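Oxysterol-binding protein homolog 1 (Saccharomyces cerevisiae, PDB 5H28) carries lipids, including sterols, between membranes without vesicles, and is targeted to the nucleus-vacuole junction when its ankyrin repeats bind NVJ1. Local coordinates at residues L10-Q22 and V51-W64. Numbering follows the deposited sequence.
Sequences LDALRQGSFPNLQ and VAPMAVIKEIVHHW
In the ankyrin domain of Osh1, F18 of helix 18-28 fits as a knob into a hole lined by V56, E59, I60 and H63 of helix 54-64. That helix falls in the first predicted ankyrin repeat. The segments 18-22 and 54-64 cross at -46°, with 10.4 Å between their axes. No direct hydrogen bond joins the two segments, and the join is mostly apolar. With CG anti to the backbone N (chi1 -177°), F18 points its ring into the hole. E59 CB sits over the centre of one ring face in a CH-pi contact, 3.3 Å from the ring centroid. At the far end of the ring, F18 CE1 is 3.6 Å from W64 CH2. F18 CE2 lies over one face of H63, nearer the rim than the centre. These three rings form an aromatic cluster, and the planes of F18 and H63 are 47° apart. The imidazole is tied back to its own helix: H63 ND1 donates to E59 O at 2.8 Å. E59 O also takes the helical bond from H63 N, and the two donors come from opposite faces of the carbonyl plane. Replacing H63 with alanine would probably open a gap at the CE2 end of the F18 ring and cost E59 O its side-chain donor. Midway along helix 54-64, I60 CD1 meets both L21 CD2 and L13 CD2. L13 CB also packs on V51 CG2, at the end of helix 44-51. G16, with positive phi, follows helix 2-15; its CA lies 3.7 Å from P53 CD. Beside H63, one water lies 3.1 Å from H63 NE2 and accepts a weak bond from Q22 NE2.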
loop_
_atom_site.group_PDB
_atom_site.type_symbol
_atom_site.label_atom_id
_atom_site.label_comp_id
_atom_site.label_asym_id
_atom_site.label_seq_id
_atom_site.Cartn_x
_atom_site.Cartn_y
_atom_site.Cartn_z
ATOM N N LEU A 10 -8.879 3.804 28.170
ATOM C CA LEU A 10 -9.303 2.413 28.233
ATOM C C LEU A 10 -10.632 2.275 28.971
ATOM O O LEU A 10 -11.471 1.456 28.597
ATOM C CB LEU A 10 -8.229 1.562 28.919
ATOM C CG LEU A 10 -7.030 1.208 28.038
ATOM C CD1 LEU A 10 -5.894 0.670 28.898
ATOM C CD2 LEU A 10 -7.449 0.185 26.995
ATOM N N ASP A 11 -10.833 3.088 30.005
ATOM C CA ASP A 11 -12.066 3.030 30.783
ATOM C C ASP A 11 -13.259 3.405 29.914
ATOM O O ASP A 11 -14.299 2.742 29.944
ATOM C CB ASP A 11 -11.969 3.973 31.988
ATOM C CG ASP A 11 -13.081 3.750 32.999
ATOM O OD1 ASP A 11 -13.266 2.600 33.450
ATOM O OD2 ASP A 11 -13.769 4.727 33.352
ATOM N N ALA A 12 -13.103 4.465 29.129
ATOM C CA ALA A 12 -14.170 4.917 28.245
ATOM C C ALA A 12 -14.428 3.892 27.137
ATOM O O ALA A 12 -15.577 3.624 26.779
ATOM C CB ALA A 12 -13.808 6.271 27.638
ATOM N N LEU A 13 -13.360 3.318 26.596
ATOM C CA LEU A 13 -13.510 2.336 25.531
ATOM C C LEU A 13 -14.226 1.081 26.014
ATOM O O LEU A 13 -15.072 0.535 25.299
ATOM C CB LEU A 13 -12.140 1.983 24.941
ATOM C CG LEU A 13 -11.458 3.108 24.147
ATOM C CD1 LEU A 13 -10.025 2.724 23.831
ATOM C CD2 LEU A 13 -12.223 3.385 22.859
ATOM N N ARG A 14 -13.904 0.626 27.222
ATOM C CA ARG A 14 -14.546 -0.569 27.759
ATOM C C ARG A 14 -16.036 -0.348 27.961
ATOM O O ARG A 14 -16.836 -1.270 27.782
ATOM C CB ARG A 14 -13.915 -0.992 29.089
ATOM C CG ARG A 14 -12.473 -1.449 28.990
ATOM C CD ARG A 14 -12.065 -2.239 30.223
ATOM N NE ARG A 14 -10.626 -2.476 30.269
ATOM C CZ ARG A 14 -9.738 -1.591 30.711
ATOM N NH1 ARG A 14 -8.445 -1.890 30.710
ATOM N NH2 ARG A 14 -10.145 -0.415 31.171
ATOM N N GLN A 15 -16.412 0.871 28.336
ATOM C CA GLN A 15 -17.817 1.185 28.551
ATOM C C GLN A 15 -18.620 1.070 27.260
ATOM O O GLN A 15 -19.837 0.899 27.289
ATOM C CB GLN A 15 -17.967 2.576 29.167
ATOM C CG GLN A 15 -17.890 2.552 30.685
ATOM C CD GLN A 15 -18.016 3.926 31.302
ATOM O OE1 GLN A 15 -18.874 4.718 30.913
ATOM N NE2 GLN A 15 -17.168 4.213 32.283
ATOM N N GLY A 16 -17.930 1.179 26.129
ATOM C CA GLY A 16 -18.569 1.017 24.834
ATOM C C GLY A 16 -19.478 2.067 24.216
ATOM O O GLY A 16 -20.206 1.750 23.276
ATOM N N SER A 17 -19.458 3.298 24.711
ATOM C CA SER A 17 -20.300 4.346 24.136
ATOM C C SER A 17 -19.472 5.326 23.311
ATOM O O SER A 17 -18.605 6.012 23.851
ATOM C CB SER A 17 -21.028 5.114 25.241
ATOM O OG SER A 17 -21.636 6.287 24.726
ATOM N N PHE A 18 -19.727 5.403 22.007
ATOM C CA PHE A 18 -18.962 6.343 21.198
ATOM C C PHE A 18 -19.287 7.787 21.575
ATOM O O PHE A 18 -18.387 8.612 21.695
ATOM C CB PHE A 18 -19.201 6.145 19.699
ATOM C CG PHE A 18 -18.368 7.056 18.844
ATOM C CD1 PHE A 18 -16.984 6.910 18.796
ATOM C CD2 PHE A 18 -18.955 8.098 18.134
ATOM C CE1 PHE A 18 -16.197 7.793 18.055
ATOM C CE2 PHE A 18 -18.178 8.983 17.395
ATOM C CZ PHE A 18 -16.799 8.831 17.354
ATOM N N PRO A 19 -20.578 8.121 21.756
ATOM C CA PRO A 19 -20.896 9.504 22.123
ATOM C C PRO A 19 -20.127 9.947 23.372
ATOM O O PRO A 19 -19.631 11.074 23.444
ATOM C CB PRO A 19 -22.403 9.457 22.347
ATOM C CG PRO A 19 -22.844 8.457 21.336
ATOM C CD PRO A 19 -21.808 7.356 21.485
ATOM N N ASN A 20 -20.027 9.050 24.349
ATOM C CA ASN A 20 -19.309 9.343 25.589
ATOM C C ASN A 20 -17.813 9.522 25.326
ATOM O O ASN A 20 -17.172 10.405 25.898
ATOM C CB ASN A 20 -19.535 8.213 26.596
ATOM C CG ASN A 20 -18.745 8.400 27.875
ATOM O OD1 ASN A 20 -18.966 9.351 28.628
ATOM N ND2 ASN A 20 -17.816 7.486 28.130
ATOM N N LEU A 21 -17.260 8.675 24.461
ATOM C CA LEU A 21 -15.845 8.751 24.109
ATOM C C LEU A 21 -15.549 10.086 23.430
ATOM O O LEU A 21 -14.572 10.759 23.752
ATOM C CB LEU A 21 -15.477 7.602 23.162
ATOM C CG LEU A 21 -14.073 7.660 22.554
ATOM C CD1 LEU A 21 -13.030 7.456 23.640
ATOM C CD2 LEU A 21 -13.931 6.596 21.474
ATOM N N GLN A 22 -16.407 10.457 22.485
ATOM C CA GLN A 22 -16.261 11.696 21.735
ATOM C C GLN A 22 -16.218 12.899 22.674
ATOM O O GLN A 22 -15.382 13.792 22.516
ATOM C CB GLN A 22 -17.426 11.821 20.754
ATOM C CG GLN A 22 -17.324 12.967 19.769
ATOM C CD GLN A 22 -18.333 12.831 18.645
ATOM O OE1 GLN A 22 -19.528 12.666 18.887
ATOM N NE2 GLN A 22 -17.857 12.895 17.408
ATOM N N VAL A 51 -10.374 -3.718 23.519
ATOM C CA VAL A 51 -11.467 -3.723 24.489
ATOM C C VAL A 51 -12.856 -3.244 24.079
ATOM O O VAL A 51 -13.839 -3.573 24.749
ATOM C CB VAL A 51 -11.076 -2.889 25.743
ATOM C CG1 VAL A 51 -9.681 -3.263 26.211
ATOM C CG2 VAL A 51 -11.155 -1.393 25.433
ATOM N N ALA A 52 -12.956 -2.490 22.991
ATOM C CA ALA A 52 -14.237 -1.915 22.587
ATOM C C ALA A 52 -15.127 -2.705 21.634
ATOM O O ALA A 52 -14.663 -3.579 20.906
ATOM C CB ALA A 52 -13.992 -0.518 22.007
ATOM N N PRO A 53 -16.438 -2.400 21.643
ATOM C CA PRO A 53 -17.414 -3.063 20.775
ATOM C C PRO A 53 -17.178 -2.618 19.334
ATOM O O PRO A 53 -16.614 -1.550 19.087
ATOM C CB PRO A 53 -18.756 -2.553 21.302
ATOM C CG PRO A 53 -18.472 -2.233 22.731
ATOM C CD PRO A 53 -17.120 -1.570 22.649
ATOM N N MET A 54 -17.611 -3.441 18.389
ATOM C CA MET A 54 -17.463 -3.138 16.973
ATOM C C MET A 54 -17.997 -1.751 16.615
ATOM O O MET A 54 -17.382 -1.024 15.831
ATOM C CB MET A 54 -18.192 -4.203 16.146
ATOM C CG MET A 54 -18.375 -3.851 14.675
ATOM S SD MET A 54 -16.832 -3.741 13.766
ATOM C CE MET A 54 -16.903 -5.259 12.806
ATOM N N ALA A 55 -19.144 -1.388 17.183
ATOM C CA ALA A 55 -19.752 -0.092 16.903
ATOM C C ALA A 55 -18.788 1.057 17.181
ATOM O O ALA A 55 -18.697 2.006 16.400
ATOM C CB ALA A 55 -21.025 0.079 17.728
ATOM N N VAL A 56 -18.065 0.964 18.294
ATOM C CA VAL A 56 -17.110 1.998 18.674
ATOM C C VAL A 56 -15.911 2.018 17.731
ATOM O O VAL A 56 -15.461 3.082 17.308
ATOM C CB VAL A 56 -16.636 1.794 20.127
ATOM C CG1 VAL A 56 -15.496 2.750 20.456
ATOM C CG2 VAL A 56 -17.806 2.028 21.073
ATOM N N ILE A 57 -15.387 0.843 17.407
ATOM C CA ILE A 57 -14.257 0.765 16.495
ATOM C C ILE A 57 -14.633 1.387 15.150
ATOM O O ILE A 57 -13.856 2.148 14.562
ATOM C CB ILE A 57 -13.815 -0.699 16.317
ATOM C CG1 ILE A 57 -13.214 -1.188 17.638
ATOM C CG2 ILE A 57 -12.818 -0.828 15.163
ATOM C CD1 ILE A 57 -13.070 -2.676 17.735
ATOM N N LYS A 58 -15.832 1.080 14.667
ATOM C CA LYS A 58 -16.264 1.635 13.398
ATOM C C LYS A 58 -16.365 3.157 13.441
ATOM O O LYS A 58 -15.935 3.836 12.509
ATOM C CB LYS A 58 -17.615 1.063 12.983
ATOM C CG LYS A 58 -18.091 1.648 11.684
ATOM C CD LYS A 58 -19.501 1.266 11.341
ATOM C CE LYS A 58 -20.000 2.114 10.190
ATOM N NZ LYS A 58 -21.425 1.923 9.918
ATOM N N GLU A 59 -16.946 3.691 14.510
ATOM C CA GLU A 59 -17.086 5.137 14.635
ATOM C C GLU A 59 -15.727 5.826 14.681
ATOM O O GLU A 59 -15.545 6.887 14.091
ATOM C CB GLU A 59 -17.882 5.504 15.890
ATOM C CG GLU A 59 -19.338 5.052 15.889
ATOM C CD GLU A 59 -20.141 5.611 14.731
ATOM O OE1 GLU A 59 -19.932 6.782 14.357
ATOM O OE2 GLU A 59 -21.000 4.875 14.206
ATOM N N ILE A 60 -14.771 5.229 15.388
ATOM C CA ILE A 60 -13.437 5.807 15.478
ATOM C C ILE A 60 -12.815 5.911 14.087
ATOM O O ILE A 60 -12.287 6.952 13.703
ATOM C CB ILE A 60 -12.521 4.941 16.376
ATOM C CG1 ILE A 60 -12.935 5.095 17.841
ATOM C CG2 ILE A 60 -11.064 5.346 16.190
ATOM C CD1 ILE A 60 -12.206 4.147 18.777
ATOM N N VAL A 61 -12.900 4.827 13.323
ATOM C CA VAL A 61 -12.331 4.804 11.985
ATOM C C VAL A 61 -13.031 5.746 11.009
ATOM O O VAL A 61 -12.375 6.491 10.282
ATOM C CB VAL A 61 -12.334 3.365 11.414
ATOM C CG1 VAL A 61 -11.948 3.381 9.944
ATOM C CG2 VAL A 61 -11.353 2.498 12.199
ATOM N N HIS A 62 -14.358 5.731 10.996
ATOM C CA HIS A 62 -15.089 6.592 10.077
ATOM C C HIS A 62 -15.007 8.072 10.424
ATOM O O HIS A 62 -15.115 8.924 9.541
ATOM C CB HIS A 62 -16.550 6.149 9.988
ATOM C CG HIS A 62 -16.739 4.865 9.242
ATOM N ND1 HIS A 62 -16.272 4.673 7.959
ATOM C CD2 HIS A 62 -17.345 3.710 9.596
ATOM C CE1 HIS A 62 -16.581 3.453 7.557
ATOM N NE2 HIS A 62 -17.233 2.848 8.532
ATOM N N HIS A 63 -14.798 8.379 11.699
ATOM C CA HIS A 63 -14.700 9.770 12.136
ATOM C C HIS A 63 -13.321 10.398 11.999
ATOM O O HIS A 63 -13.194 11.533 11.540
ATOM C CB HIS A 63 -15.091 9.917 13.612
ATOM C CG HIS A 63 -16.562 10.058 13.850
ATOM N ND1 HIS A 63 -17.435 8.993 13.787
ATOM C CD2 HIS A 63 -17.313 11.142 14.159
ATOM C CE1 HIS A 63 -18.659 9.414 14.046
ATOM N NE2 HIS A 63 -18.613 10.714 14.276
ATOM N N TRP A 64 -12.289 9.653 12.379
ATOM C CA TRP A 64 -10.946 10.219 12.412
ATOM C C TRP A 64 -9.807 9.701 11.541
ATOM O O TRP A 64 -8.651 10.054 11.778
ATOM C CB TRP A 64 -10.506 10.230 13.878
ATOM C CG TRP A 64 -11.522 10.916 14.744
ATOM C CD1 TRP A 64 -12.106 12.126 14.503
ATOM C CD2 TRP A 64 -12.081 10.442 15.979
ATOM N NE1 TRP A 64 -12.989 12.438 15.505
ATOM C CE2 TRP A 64 -12.996 11.424 16.425
ATOM C CE3 TRP A 64 -11.898 9.287 16.751
ATOM C CZ2 TRP A 64 -13.727 11.287 17.611
ATOM C CZ3 TRP A 64 -12.627 9.152 17.935
ATOM C CH2 TRP A 64 -13.529 10.149 18.350
HETATM O O HOH W 1 -20.778 12.365 15.653
#